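PDB 2R31: ATP12 ATPase from Paracoccus denitrificans, which probably acts as a chaperone in the assembly of F1-ATPase. Local coordinates for residues R11-V16 and Q58-V63; W25-D30 and L42-E47; L34-K39 and A78-A83; M69-S74 and E231-L236; D191-H196 and S222-M227. All blocks are in the same frame, centred on the assembly; numbering follows the deposited sequence.

Interaction 1: R11-V16 and Q58-V63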
# COMPACT_ATOMS: atom_id res chain seq x y z
N ARG A 11 4.88 -15.58 24.22
CA ARG A 11 5.06 -16.70 23.32
C ARG A 11 4.74 -17.97 24.11
O ARG A 11 5.57 -18.61 24.81
CB ARG A 11 6.42 -16.84 22.74
CG ARG A 11 6.56 -17.94 21.76
CD ARG A 11 7.91 -18.28 21.32
NE ARG A 11 7.93 -19.38 20.37
CZ ARG A 11 8.52 -19.35 19.25
NH1 ARG A 11 9.11 -18.17 18.96
NH2 ARG A 11 8.47 -20.42 18.45
N PHE A 12 3.50 -18.38 23.99
CA PHE A 12 3.03 -19.58 24.70
C PHE A 12 3.15 -20.82 23.85
O PHE A 12 2.69 -21.88 24.29
CB PHE A 12 1.59 -19.38 25.23
CG PHE A 12 0.61 -19.17 24.13
CD1 PHE A 12 0.01 -20.21 23.44
CD2 PHE A 12 0.24 -17.89 23.73
CE1 PHE A 12 -0.90 -19.94 22.43
CE2 PHE A 12 -0.65 -17.65 22.71
CZ PHE A 12 -1.24 -18.69 22.01
N TRP A 13 3.68 -20.72 22.61
CA TRP A 13 3.82 -21.85 21.71
C TRP A 13 5.29 -22.15 21.53
O TRP A 13 6.14 -21.29 21.54
CB TRP A 13 3.17 -21.52 20.32
CG TRP A 13 3.79 -20.34 19.66
CD1 TRP A 13 4.81 -20.33 18.74
CD2 TRP A 13 3.48 -18.97 19.89
NE1 TRP A 13 5.13 -19.05 18.37
CE2 TRP A 13 4.35 -18.19 19.05
CE3 TRP A 13 2.54 -18.27 20.67
CZ2 TRP A 13 4.31 -16.83 19.04
CZ3 TRP A 13 2.54 -16.89 20.64
CH2 TRP A 13 3.41 -16.20 19.83
N ALA A 14 5.55 -23.42 21.24
CA ALA A 14 6.89 -23.87 20.95
C ALA A 14 7.19 -23.83 19.46
O ALA A 14 8.18 -23.22 19.04
CB ALA A 14 7.17 -25.26 21.57
N SER A 15 6.33 -24.45 18.67
CA SER A 15 6.56 -24.70 17.27
C SER A 15 5.66 -23.85 16.36
O SER A 15 4.56 -23.45 16.76
CB SER A 15 6.30 -26.18 16.91
OG SER A 15 4.93 -26.50 16.91
N VAL A 16 6.13 -23.59 15.15
CA VAL A 16 5.41 -22.86 14.12
C VAL A 16 5.56 -23.66 12.81
O VAL A 16 6.66 -24.11 12.49
CB VAL A 16 5.93 -21.44 13.91
CG1 VAL A 16 5.10 -20.71 12.90
CG2 VAL A 16 5.92 -20.68 15.24
N GLN A 58 7.56 -17.30 14.49
CA GLN A 58 8.74 -18.00 15.00
C GLN A 58 9.70 -17.04 15.64
O GLN A 58 10.43 -17.38 16.59
CB GLN A 58 9.42 -18.74 13.84
CG GLN A 58 10.67 -19.49 14.23
CD GLN A 58 10.56 -20.29 15.45
OE1 GLN A 58 9.65 -20.81 15.98
NE2 GLN A 58 11.72 -20.43 16.10
N ALA A 59 9.73 -15.78 15.20
CA ALA A 59 10.66 -14.79 15.70
C ALA A 59 10.23 -14.14 17.02
O ALA A 59 10.98 -13.38 17.62
CB ALA A 59 10.85 -13.69 14.64
N VAL A 60 9.02 -14.38 17.50
CA VAL A 60 8.55 -13.80 18.73
C VAL A 60 9.44 -14.29 19.86
O VAL A 60 9.65 -15.48 20.03
CB VAL A 60 7.09 -14.15 19.03
CG1 VAL A 60 6.67 -13.62 20.40
CG2 VAL A 60 6.17 -13.58 17.92
N GLN A 61 9.92 -13.35 20.65
CA GLN A 61 10.78 -13.71 21.81
C GLN A 61 9.90 -13.83 23.01
O GLN A 61 9.12 -14.78 23.15
CB GLN A 61 11.93 -12.67 21.84
CG GLN A 61 12.82 -12.80 20.60
CD GLN A 61 13.56 -14.13 20.61
OE1 GLN A 61 14.28 -14.46 21.57
NE2 GLN A 61 13.35 -14.87 19.51
N GLU A 62 9.79 -12.93 23.89
CA GLU A 62 9.05 -13.04 25.13
C GLU A 62 7.65 -12.51 24.95
O GLU A 62 6.77 -12.98 25.66
CB GLU A 62 9.80 -12.17 26.13
CG GLU A 62 11.11 -12.86 26.55
CD GLU A 62 12.27 -11.98 26.14
OE1 GLU A 62 12.63 -11.16 27.04
OE2 GLU A 62 12.84 -12.03 25.03
N VAL A 63 7.46 -11.53 24.12
CA VAL A 63 6.14 -10.93 23.94
C VAL A 63 5.94 -10.53 22.47
O VAL A 63 6.88 -10.15 21.78
CB VAL A 63 6.00 -9.72 24.86
CG1 VAL A 63 7.00 -8.64 24.41
CG2 VAL A 63 4.58 -9.15 24.88
O HOH W 1 7.28 -15.70 25.98
O HOH W 2 9.08 -24.06 15.01
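The guanidinium of R11 meets Q58 and V60 at its edge, while W13 lies against one of its faces, where indole NE1 sits 3.3 Å above the plane, toward the rim. The indole in turn carries R11 CG over its centre, so the arginine chain runs across the tryptophan. V60 closes in on the far part of the indole, its CB 3.9 Å from W13 CZ2, with CG2 at the ring edge.

Across the contact, NH1 of R11 donates twice, to Q58 O at 2.8 Å and to V60 O at 2.9 Å. The V60 bond lies on a carbonyl lone pair; the Q58 carbonyl is met from above its plane. NH2 reaches the side-chain OE1 of Q58 at 2.8 Å, with guanidinium and amide planes 78° apart. On the near side, NE donates to W13 O and NH2 also to A14 O. Five bonds therefore fix the group's rotation, and all but the A14 oxygen lie close to its plane. A water accepts a hydrogen bond from R11 N and donates to E62 O. W13 NE1 bonds to W57 O.

Here an arginine gathers carbonyl oxygens from two chain segments: the link leading into strand 16-21 is tied to the C-terminal end of helix 47-58 and the loop that follows, with four peptide carbonyls and one side-chain amide oxygen answering the positive charge.

Interaction 2: W25-D30 and L42-E47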
# COMPACT_ATOMS: atom_id res chain seq x y z
N TRP A 25 -3.78 -21.27 2.83
CA TRP A 25 -2.76 -21.71 3.76
C TRP A 25 -3.06 -21.20 5.16
O TRP A 25 -3.43 -20.03 5.35
CB TRP A 25 -1.36 -21.22 3.35
CG TRP A 25 -0.83 -21.89 2.12
CD1 TRP A 25 -1.05 -21.53 0.81
CD2 TRP A 25 -0.00 -23.05 2.09
NE1 TRP A 25 -0.39 -22.39 -0.02
CE2 TRP A 25 0.25 -23.34 0.75
CE3 TRP A 25 0.52 -23.87 3.07
CZ2 TRP A 25 1.04 -24.43 0.34
CZ3 TRP A 25 1.31 -24.94 2.69
CH2 TRP A 25 1.56 -25.21 1.33
N ALA A 26 -2.86 -22.07 6.13
CA ALA A 26 -2.92 -21.75 7.55
C ALA A 26 -1.50 -21.70 8.11
O ALA A 26 -0.58 -22.39 7.64
CB ALA A 26 -3.72 -22.80 8.29
N VAL A 27 -1.35 -20.88 9.16
CA VAL A 27 -0.13 -20.82 9.95
C VAL A 27 -0.42 -21.46 11.29
O VAL A 27 -1.40 -21.05 11.94
CB VAL A 27 0.35 -19.37 10.12
CG1 VAL A 27 1.56 -19.27 11.08
CG2 VAL A 27 0.71 -18.78 8.76
N LEU A 28 0.36 -22.46 11.67
CA LEU A 28 0.11 -23.28 12.85
C LEU A 28 1.05 -22.93 13.97
O LEU A 28 2.26 -22.95 13.82
CB LEU A 28 0.33 -24.77 12.48
CG LEU A 28 -0.39 -25.32 11.25
CD1 LEU A 28 -0.01 -26.78 11.00
CD2 LEU A 28 -1.85 -25.12 11.49
N LEU A 29 0.48 -22.66 15.12
CA LEU A 29 1.21 -22.44 16.39
C LEU A 29 0.98 -23.69 17.21
O LEU A 29 -0.18 -23.92 17.62
CB LEU A 29 0.74 -21.19 17.12
CG LEU A 29 0.75 -19.89 16.33
CD1 LEU A 29 0.31 -18.70 17.22
CD2 LEU A 29 2.11 -19.63 15.76
N ASP A 30 2.02 -24.50 17.44
CA ASP A 30 1.84 -25.79 18.08
C ASP A 30 0.62 -26.52 17.52
O ASP A 30 -0.24 -26.96 18.27
CB ASP A 30 1.76 -25.70 19.61
CG ASP A 30 3.13 -25.54 20.21
OD1 ASP A 30 4.17 -25.81 19.56
OD2 ASP A 30 3.16 -25.14 21.39
N LEU A 42 -7.57 -17.33 9.76
CA LEU A 42 -6.51 -16.75 9.00
C LEU A 42 -6.18 -17.76 7.90
O LEU A 42 -5.60 -18.82 8.16
CB LEU A 42 -5.26 -16.42 9.81
CG LEU A 42 -4.14 -15.73 9.03
CD1 LEU A 42 -4.51 -14.29 8.72
CD2 LEU A 42 -2.80 -15.78 9.77
N ARG A 43 -6.54 -17.46 6.66
CA ARG A 43 -6.27 -18.29 5.50
C ARG A 43 -5.60 -17.38 4.46
O ARG A 43 -6.08 -16.29 4.19
CB ARG A 43 -7.50 -18.96 4.93
CG ARG A 43 -8.09 -19.99 5.86
CD ARG A 43 -7.25 -21.25 6.07
NE ARG A 43 -7.93 -22.18 6.97
CZ ARG A 43 -7.91 -22.11 8.30
NH1 ARG A 43 -7.23 -21.18 8.95
NH2 ARG A 43 -8.60 -22.98 9.03
N LEU A 44 -4.48 -17.85 3.89
CA LEU A 44 -3.63 -17.03 3.04
C LEU A 44 -3.56 -17.56 1.62
O LEU A 44 -3.62 -18.79 1.40
CB LEU A 44 -2.23 -17.01 3.64
CG LEU A 44 -2.20 -16.64 5.13
CD1 LEU A 44 -0.80 -16.91 5.65
CD2 LEU A 44 -2.62 -15.20 5.36
N PRO A 45 -3.38 -16.69 0.64
CA PRO A 45 -3.49 -17.14 -0.77
C PRO A 45 -2.28 -17.88 -1.29
O PRO A 45 -2.40 -18.55 -2.33
CB PRO A 45 -3.70 -15.84 -1.54
CG PRO A 45 -3.06 -14.80 -0.67
CD PRO A 45 -3.40 -15.22 0.72
N THR A 46 -1.11 -17.73 -0.67
CA THR A 46 0.14 -18.28 -1.21
C THR A 46 0.95 -18.93 -0.10
O THR A 46 0.96 -18.51 1.05
CB THR A 46 1.01 -17.23 -1.93
OG1 THR A 46 1.40 -16.28 -0.90
CG2 THR A 46 0.27 -16.49 -3.02
N GLU A 47 1.76 -19.91 -0.53
CA GLU A 47 2.75 -20.52 0.33
C GLU A 47 3.77 -19.47 0.76
O GLU A 47 4.20 -19.44 1.92
CB GLU A 47 3.46 -21.69 -0.37
CG GLU A 47 4.37 -22.45 0.58
CD GLU A 47 5.41 -23.32 -0.09
OE1 GLU A 47 5.64 -23.14 -1.32
OE2 GLU A 47 6.04 -24.15 0.56
O HOH W 3 -3.96 -19.89 10.17
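W25 lies on L44 through its backbone and on E47 through its ring. Its CB is 4.3 Å from L44 CB, and chi1 of -70° sets CG anti to the carbonyl carbon; the indole lies alongside the start of helix 47-58. CD1 then meets T46 C at 3.4 Å. NE1 comes to 3.3 Å from E47 N, which lies over the ring face; both are donors, so this is contact without a bond. Further out, CE2 and CZ2 lie against E47 CB, and CZ2 and CH2 against E47 CG. That CG forms a CH-pi contact, 4.1 Å from the centroid of the six-membered ring. The E47 carboxylate plane is only 14° from that of the indole.

Behind the ring, W25 and L44 make a single antiparallel bridge of the hydrogen-bonded type, W25 N to L44 O and L44 N to W25 O, the latter 2.8 Å long. V27 CG2 packs on L44 CD1, and the CB of A26 sits over one face of the R43 guanidinium. A water accepts from V27 N and donates to L42 O, continuing the link where direct pairing has stopped. T46, capping the helix through OG1, also bonds to L236 O.

The chemistry is thus divided: two backbone hydrogen bonds hold the W25 end of strand 24-29 against the incoming chain, while the indole supplies a broad apolar surface for the aliphatic part of a glutamate whose carboxylate carries on past it.

Interaction 3: L34-K39 and A78-A83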
# COMPACT_ATOMS: atom_id res chain seq x y z
N LEU A 34 -3.58 -20.26 13.45
CA LEU A 34 -3.69 -18.85 13.84
C LEU A 34 -5.01 -18.30 13.37
O LEU A 34 -5.44 -18.64 12.29
CB LEU A 34 -2.51 -18.08 13.19
CG LEU A 34 -2.37 -16.60 13.36
CD1 LEU A 34 -2.21 -16.24 14.83
CD2 LEU A 34 -1.14 -16.10 12.62
N ARG A 35 -5.64 -17.47 14.19
CA ARG A 35 -6.84 -16.72 13.81
C ARG A 35 -6.53 -15.24 13.82
O ARG A 35 -5.49 -14.80 14.32
CB ARG A 35 -8.01 -17.01 14.76
CG ARG A 35 -8.54 -18.41 14.59
CD ARG A 35 -9.70 -18.84 15.39
NE ARG A 35 -10.27 -20.14 15.07
CZ ARG A 35 -11.36 -20.37 14.32
NH1 ARG A 35 -12.04 -19.37 13.75
NH2 ARG A 35 -11.75 -21.63 14.13
N THR A 36 -7.43 -14.47 13.19
CA THR A 36 -7.30 -13.02 13.29
C THR A 36 -7.69 -12.55 14.68
O THR A 36 -8.24 -13.28 15.48
CB THR A 36 -8.14 -12.33 12.21
OG1 THR A 36 -9.52 -12.52 12.53
CG2 THR A 36 -7.85 -12.87 10.81
N PRO A 37 -7.42 -11.29 15.01
CA PRO A 37 -7.80 -10.79 16.34
C PRO A 37 -9.29 -10.88 16.63
O PRO A 37 -9.62 -11.08 17.82
CB PRO A 37 -7.31 -9.34 16.31
CG PRO A 37 -6.15 -9.36 15.35
CD PRO A 37 -6.63 -10.30 14.27
N GLY A 38 -10.14 -10.78 15.63
CA GLY A 38 -11.58 -10.99 15.71
C GLY A 38 -11.97 -12.45 15.62
O GLY A 38 -13.18 -12.74 15.50
N LYS A 39 -11.00 -13.36 15.67
CA LYS A 39 -11.24 -14.80 15.73
C LYS A 39 -11.72 -15.39 14.41
O LYS A 39 -12.28 -16.47 14.35
CB LYS A 39 -12.20 -15.11 16.89
CG LYS A 39 -11.50 -14.90 18.22
CD LYS A 39 -12.30 -15.64 19.26
CE LYS A 39 -12.93 -14.68 20.26
NZ LYS A 39 -11.98 -13.66 20.82
N ALA A 78 -6.67 -7.74 5.43
CA ALA A 78 -7.25 -8.35 4.24
C ALA A 78 -8.49 -9.15 4.61
O ALA A 78 -9.53 -9.09 3.96
CB ALA A 78 -6.23 -9.25 3.54
N ILE A 79 -8.39 -9.98 5.64
CA ILE A 79 -9.46 -10.89 6.02
C ILE A 79 -10.59 -10.15 6.69
O ILE A 79 -11.79 -10.39 6.37
CB ILE A 79 -8.89 -12.02 6.90
CG1 ILE A 79 -7.94 -12.89 6.10
CG2 ILE A 79 -10.04 -12.87 7.51
CD1 ILE A 79 -6.95 -13.70 6.91
N GLU A 80 -10.32 -9.25 7.64
CA GLU A 80 -11.34 -8.63 8.45
C GLU A 80 -11.99 -7.41 7.79
O GLU A 80 -13.17 -7.14 8.08
CB GLU A 80 -10.80 -8.17 9.80
CG GLU A 80 -10.35 -9.37 10.65
CD GLU A 80 -10.13 -9.05 12.07
OE1 GLU A 80 -10.01 -7.87 12.48
OE2 GLU A 80 -10.13 -9.94 12.95
N LYS A 81 -11.25 -6.68 6.97
CA LYS A 81 -11.66 -5.39 6.42
C LYS A 81 -11.81 -5.39 4.92
O LYS A 81 -12.85 -5.03 4.40
CB LYS A 81 -10.73 -4.29 6.91
CG LYS A 81 -10.61 -4.16 8.41
CD LYS A 81 -9.59 -3.36 9.13
CE LYS A 81 -8.17 -3.37 8.67
NZ LYS A 81 -7.31 -2.22 9.02
N VAL A 82 -10.78 -5.77 4.18
CA VAL A 82 -10.80 -5.54 2.74
C VAL A 82 -11.59 -6.59 1.98
O VAL A 82 -12.49 -6.22 1.21
CB VAL A 82 -9.38 -5.41 2.17
CG1 VAL A 82 -9.44 -5.25 0.68
CG2 VAL A 82 -8.63 -4.28 2.88
N ALA A 83 -11.36 -7.86 2.21
CA ALA A 83 -12.13 -8.87 1.51
C ALA A 83 -13.64 -8.73 1.77
O ALA A 83 -14.41 -8.76 0.78
CB ALA A 83 -11.67 -10.32 1.82
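A type I beta turn from T36 to K39 is held to helix 70-82 by one carboxylate oxygen, E80 OE2. T36 and E80 approach tip to tip: T36 OG1 donates to E80 OE2 at 2.7 Å, on the anti side of the carboxylate. G38 N, inside the turn, donates to the same oxygen at 2.8 Å and meets it nearly along its C-O axis. Chi1 of 69° puts T36 OG1 between its own backbone N and carbonyl carbon, from where it also accepts from Q40 N. The hydroxyl thus works both ways, and two donors grip OE2. Beside this polar grip, T36 CG2 touches I79 CG2 at 4.0 Å. The turn itself is closed by K39 N to T36 O.

At the surface, the turn follows strand 32-33 and rests on the last part of helix 70-82, with N76 of that helix touching both T36 and P37; A78 and V82 of the same helix pack on helix 163-174.

Interaction 4: M69-S74 and E231-L236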
# COMPACT_ATOMS: atom_id res chain seq x y z
N MET A 69 5.71 -7.72 12.99
CA MET A 69 4.78 -8.61 12.34
C MET A 69 3.93 -7.83 11.32
O MET A 69 2.69 -7.84 11.36
CB MET A 69 3.90 -9.29 13.39
CG MET A 69 4.80 -9.89 14.44
SD MET A 69 4.09 -10.69 15.84
CE MET A 69 3.88 -12.27 15.01
N PRO A 70 4.58 -7.16 10.37
CA PRO A 70 3.82 -6.36 9.41
C PRO A 70 2.94 -7.18 8.47
O PRO A 70 1.89 -6.70 8.00
CB PRO A 70 4.93 -5.63 8.62
CG PRO A 70 6.09 -6.58 8.70
CD PRO A 70 6.03 -7.05 10.12
N LEU A 71 3.37 -8.38 8.15
CA LEU A 71 2.62 -9.22 7.23
C LEU A 71 1.37 -9.78 7.89
O LEU A 71 0.32 -9.87 7.29
CB LEU A 71 3.49 -10.36 6.70
CG LEU A 71 4.73 -9.96 5.92
CD1 LEU A 71 5.62 -11.17 5.69
CD2 LEU A 71 4.35 -9.29 4.60
N THR A 72 1.51 -10.18 9.18
CA THR A 72 0.32 -10.56 9.95
C THR A 72 -0.68 -9.42 10.00
O THR A 72 -1.89 -9.64 9.81
CB THR A 72 0.75 -10.98 11.38
OG1 THR A 72 1.60 -12.11 11.33
CG2 THR A 72 -0.48 -11.34 12.22
N ARG A 73 -0.21 -8.19 10.24
CA ARG A 73 -1.06 -7.03 10.30
C ARG A 73 -1.80 -6.83 8.97
O ARG A 73 -3.01 -6.55 8.99
CB ARG A 73 -0.22 -5.80 10.65
CG ARG A 73 -0.82 -4.45 10.79
CD ARG A 73 -0.04 -3.51 11.69
NE ARG A 73 1.09 -2.73 11.16
CZ ARG A 73 2.34 -2.98 11.47
NH1 ARG A 73 2.35 -4.08 12.22
NH2 ARG A 73 3.49 -2.39 11.11
N SER A 74 -1.11 -6.97 7.85
CA SER A 74 -1.75 -6.84 6.53
C SER A 74 -2.73 -7.95 6.25
O SER A 74 -3.81 -7.71 5.71
CB SER A 74 -0.63 -6.82 5.48
OG SER A 74 0.24 -5.77 5.52
N GLU A 231 4.34 -3.00 -0.44
CA GLU A 231 4.97 -3.59 -1.61
C GLU A 231 5.37 -5.02 -1.36
O GLU A 231 5.17 -5.90 -2.22
CB GLU A 231 6.17 -2.70 -1.98
CG GLU A 231 7.04 -3.21 -3.09
CD GLU A 231 8.24 -2.27 -3.27
OE1 GLU A 231 9.01 -2.03 -2.26
OE2 GLU A 231 8.45 -1.75 -4.35
N ARG A 232 5.95 -5.30 -0.19
CA ARG A 232 6.32 -6.69 0.17
C ARG A 232 5.10 -7.59 0.18
O ARG A 232 5.13 -8.72 -0.30
CB ARG A 232 7.02 -6.65 1.54
CG ARG A 232 7.45 -8.00 2.06
CD ARG A 232 8.43 -8.73 1.16
NE ARG A 232 9.04 -9.82 1.89
CZ ARG A 232 9.69 -10.81 1.31
NH1 ARG A 232 9.85 -10.85 -0.00
NH2 ARG A 232 10.22 -11.78 2.08
N PHE A 233 3.98 -7.11 0.78
CA PHE A 233 2.76 -7.89 0.82
C PHE A 233 2.25 -8.15 -0.58
O PHE A 233 1.77 -9.27 -0.87
CB PHE A 233 1.74 -7.13 1.69
CG PHE A 233 0.56 -7.95 2.13
CD1 PHE A 233 0.70 -8.92 3.08
CD2 PHE A 233 -0.72 -7.77 1.63
CE1 PHE A 233 -0.35 -9.66 3.58
CE2 PHE A 233 -1.80 -8.49 2.13
CZ PHE A 233 -1.60 -9.41 3.10
N TRP A 234 2.32 -7.18 -1.48
CA TRP A 234 1.95 -7.37 -2.89
C TRP A 234 2.74 -8.54 -3.47
O TRP A 234 2.19 -9.50 -4.04
CB TRP A 234 2.21 -6.08 -3.72
CG TRP A 234 2.01 -6.41 -5.17
CD1 TRP A 234 2.98 -6.73 -6.07
CD2 TRP A 234 0.76 -6.50 -5.86
NE1 TRP A 234 2.41 -7.03 -7.28
CE2 TRP A 234 1.07 -6.90 -7.19
CE3 TRP A 234 -0.57 -6.30 -5.54
CZ2 TRP A 234 0.08 -7.10 -8.16
CZ3 TRP A 234 -1.54 -6.49 -6.47
CH2 TRP A 234 -1.22 -6.88 -7.78
N HIS A 235 4.07 -8.49 -3.39
CA HIS A 235 4.88 -9.50 -4.04
C HIS A 235 4.63 -10.89 -3.45
O HIS A 235 4.56 -11.89 -4.17
CB HIS A 235 6.36 -9.14 -3.98
CG HIS A 235 6.73 -7.99 -4.83
ND1 HIS A 235 6.52 -7.99 -6.19
CD2 HIS A 235 7.25 -6.81 -4.47
CE1 HIS A 235 6.95 -6.78 -6.64
NE2 HIS A 235 7.42 -6.06 -5.62
N LEU A 236 4.50 -10.98 -2.12
CA LEU A 236 4.32 -12.27 -1.49
C LEU A 236 2.99 -12.91 -1.81
O LEU A 236 2.85 -14.12 -1.64
CB LEU A 236 4.48 -12.16 0.02
CG LEU A 236 5.91 -11.95 0.52
CD1 LEU A 236 5.88 -11.62 1.99
CD2 LEU A 236 6.78 -13.16 0.28
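F233, L71 and S74 carry this contact. The ring of F233 receives S74 CB over its centre, 3.4 Å from the centroid and 13° off the normal, a CH-pi contact in which the serine methylene presses on the face. Chi1 of -165° sets F233 CG anti to its backbone N. L71 CD2 comes in the plane of the same ring, at its edge, 4.0 Å from CD1, so the phenyl group is touched by S74 on a face and by L71 at the rim. The L71 and F233 side chains slide past each other in opposite directions. The other methyl of L71, CD1, meets L236 CD1 at 3.7 Å, the two leucines crossing at about a right angle. L71 CD2 also comes within 4.2 Å of R232 CG, the aliphatic stem of an exposed arginine.

The contact is apolar and buried. The helices cross at -74°, their axes 10.3 Å apart at closest approach, which limits the packing to a few residues on each. Helix 163-174 adds T167 and A168 against F233, while A52 of helix 47-58 lies against L71, so both helices border this crossing.

Interaction 5: D191-H196 and S222-M227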
# COMPACT_ATOMS: atom_id res chain seq x y z
N ASP A 191 9.40 1.13 -8.06
CA ASP A 191 9.34 0.51 -6.75
C ASP A 191 8.81 1.53 -5.72
O ASP A 191 8.59 2.71 -5.99
CB ASP A 191 10.70 -0.07 -6.38
CG ASP A 191 11.80 0.93 -6.22
OD1 ASP A 191 11.57 2.14 -6.22
OD2 ASP A 191 12.97 0.45 -6.07
N ALA A 192 8.57 1.01 -4.52
CA ALA A 192 7.98 1.87 -3.47
C ALA A 192 8.91 3.01 -3.08
O ALA A 192 8.40 4.12 -2.88
CB ALA A 192 7.57 1.02 -2.27
N PRO A 193 10.22 2.84 -2.95
CA PRO A 193 11.08 4.00 -2.63
C PRO A 193 10.99 5.10 -3.68
O PRO A 193 11.01 6.30 -3.38
CB PRO A 193 12.47 3.38 -2.49
CG PRO A 193 12.22 1.96 -2.13
CD PRO A 193 10.96 1.57 -2.84
N THR A 194 10.89 4.71 -4.97
CA THR A 194 10.74 5.68 -6.03
C THR A 194 9.38 6.39 -5.96
O THR A 194 9.30 7.63 -6.09
CB THR A 194 10.95 5.01 -7.40
OG1 THR A 194 12.27 4.45 -7.43
CG2 THR A 194 10.75 5.97 -8.54
N ALA A 195 8.31 5.63 -5.73
CA ALA A 195 7.01 6.23 -5.57
C ALA A 195 6.99 7.26 -4.42
O ALA A 195 6.45 8.34 -4.51
CB ALA A 195 5.95 5.17 -5.29
N HIS A 196 7.63 6.86 -3.30
CA HIS A 196 7.71 7.76 -2.14
C HIS A 196 8.44 9.06 -2.49
O HIS A 196 7.95 10.17 -2.23
CB HIS A 196 8.42 7.01 -1.01
CG HIS A 196 8.62 7.86 0.20
ND1 HIS A 196 7.61 8.30 0.99
CD2 HIS A 196 9.82 8.31 0.67
CE1 HIS A 196 8.19 9.00 1.99
NE2 HIS A 196 9.48 9.02 1.82
N SER A 222 8.66 7.29 8.08
CA SER A 222 7.70 6.29 8.53
C SER A 222 6.76 5.89 7.40
O SER A 222 6.46 4.69 7.24
CB SER A 222 6.93 6.92 9.70
OG SER A 222 6.02 6.02 10.28
N ARG A 223 6.28 6.85 6.63
CA ARG A 223 5.54 6.55 5.38
C ARG A 223 6.42 5.74 4.41
O ARG A 223 5.85 4.84 3.74
CB ARG A 223 4.93 7.84 4.85
CG ARG A 223 4.05 7.62 3.64
CD ARG A 223 3.33 8.84 3.22
NE ARG A 223 4.15 9.94 2.79
CZ ARG A 223 4.46 11.00 3.51
NH1 ARG A 223 4.11 11.19 4.79
NH2 ARG A 223 5.20 11.94 2.94
N LEU A 224 7.73 5.85 4.22
CA LEU A 224 8.49 4.96 3.32
C LEU A 224 8.47 3.53 3.77
O LEU A 224 8.25 2.60 2.99
CB LEU A 224 9.94 5.50 3.19
CG LEU A 224 10.89 4.57 2.41
CD1 LEU A 224 10.44 4.32 0.98
CD2 LEU A 224 12.31 5.17 2.41
N ALA A 225 8.69 3.28 5.08
CA ALA A 225 8.72 1.91 5.57
C ALA A 225 7.34 1.27 5.41
O ALA A 225 7.24 0.09 5.07
CB ALA A 225 9.18 1.87 7.04
N ALA A 226 6.28 2.05 5.65
CA ALA A 226 4.93 1.54 5.44
C ALA A 226 4.71 1.15 3.99
O ALA A 226 4.07 0.12 3.68
CB ALA A 226 3.89 2.57 5.88
N MET A 227 5.18 1.96 3.07
CA MET A 227 5.01 1.66 1.64
C MET A 227 5.84 0.43 1.27
O MET A 227 5.38 -0.41 0.47
CB MET A 227 5.35 2.88 0.79
CG MET A 227 4.36 4.03 0.96
SD MET A 227 4.84 5.55 0.12
CE MET A 227 4.71 5.09 -1.62
O HOH W 4 4.79 9.08 0.26
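H196 and L224 both set CG anti to the backbone N, at chi1 177° and 173°, and their side chains cross at about a right angle. L224 CB lies over the centre of the imidazole, 3.8 Å from the centroid, in a CH-pi contact. L224 CD1 goes on to P193, 3.7 Å from its CA, and touches H196 CB as well. M227 comes at the histidine differently: its chain bends at chi3, 68°, turning CE back to A195 CB at 3.9 Å, while SD lies 4.0 Å from H196 ND1, oblique to the ring.

These side chains join helix 192-196 to helix 222-227 in a helix pair running roughly antiparallel, their directions 144° apart and their axes 9.3 Å from each other at closest approach. At the start of the shorter helix the backbone comes close, A192 CB being 3.8 Å from M227 O. That start is capped by D191, whose OD1 accepts from both T194 N and T194 OG1, the two donors arriving from opposite faces of the carboxylate plane.

At the other end of the contact a water joins H196 ND1 to R223 NE, accepting from the arginine at 2.7 Å in the plane of the guanidinium. A positive charge so near would probably discourage protonation of the imidazole. E231, a turn beyond M227 on helix 214-236, accepts from A192 N.

Overall arrangement
Interaction 4 is buried, interaction 3 lies at the surface, and interactions 1, 2 and 5 are partly buried. Polar bonds to arginine and glutamate dominate interactions 1 and 3, where loops are held; interaction 2 adds a single beta bridge between a strand and a loop, and interactions 4 and 5, between helices, rest mainly on apolar and CH-pi packing. Interactions 3 and 4 share helix 70-82, and interactions 4 and 5 share helix 214-236, so the N-terminal sheet is connected stepwise to the helical part. D30 bonds to A14 and S15 between interactions 1 and 2, and V27 to L34 between 2 and 3; single hydrogen bonds also join 2 to 4 and 4 to 5.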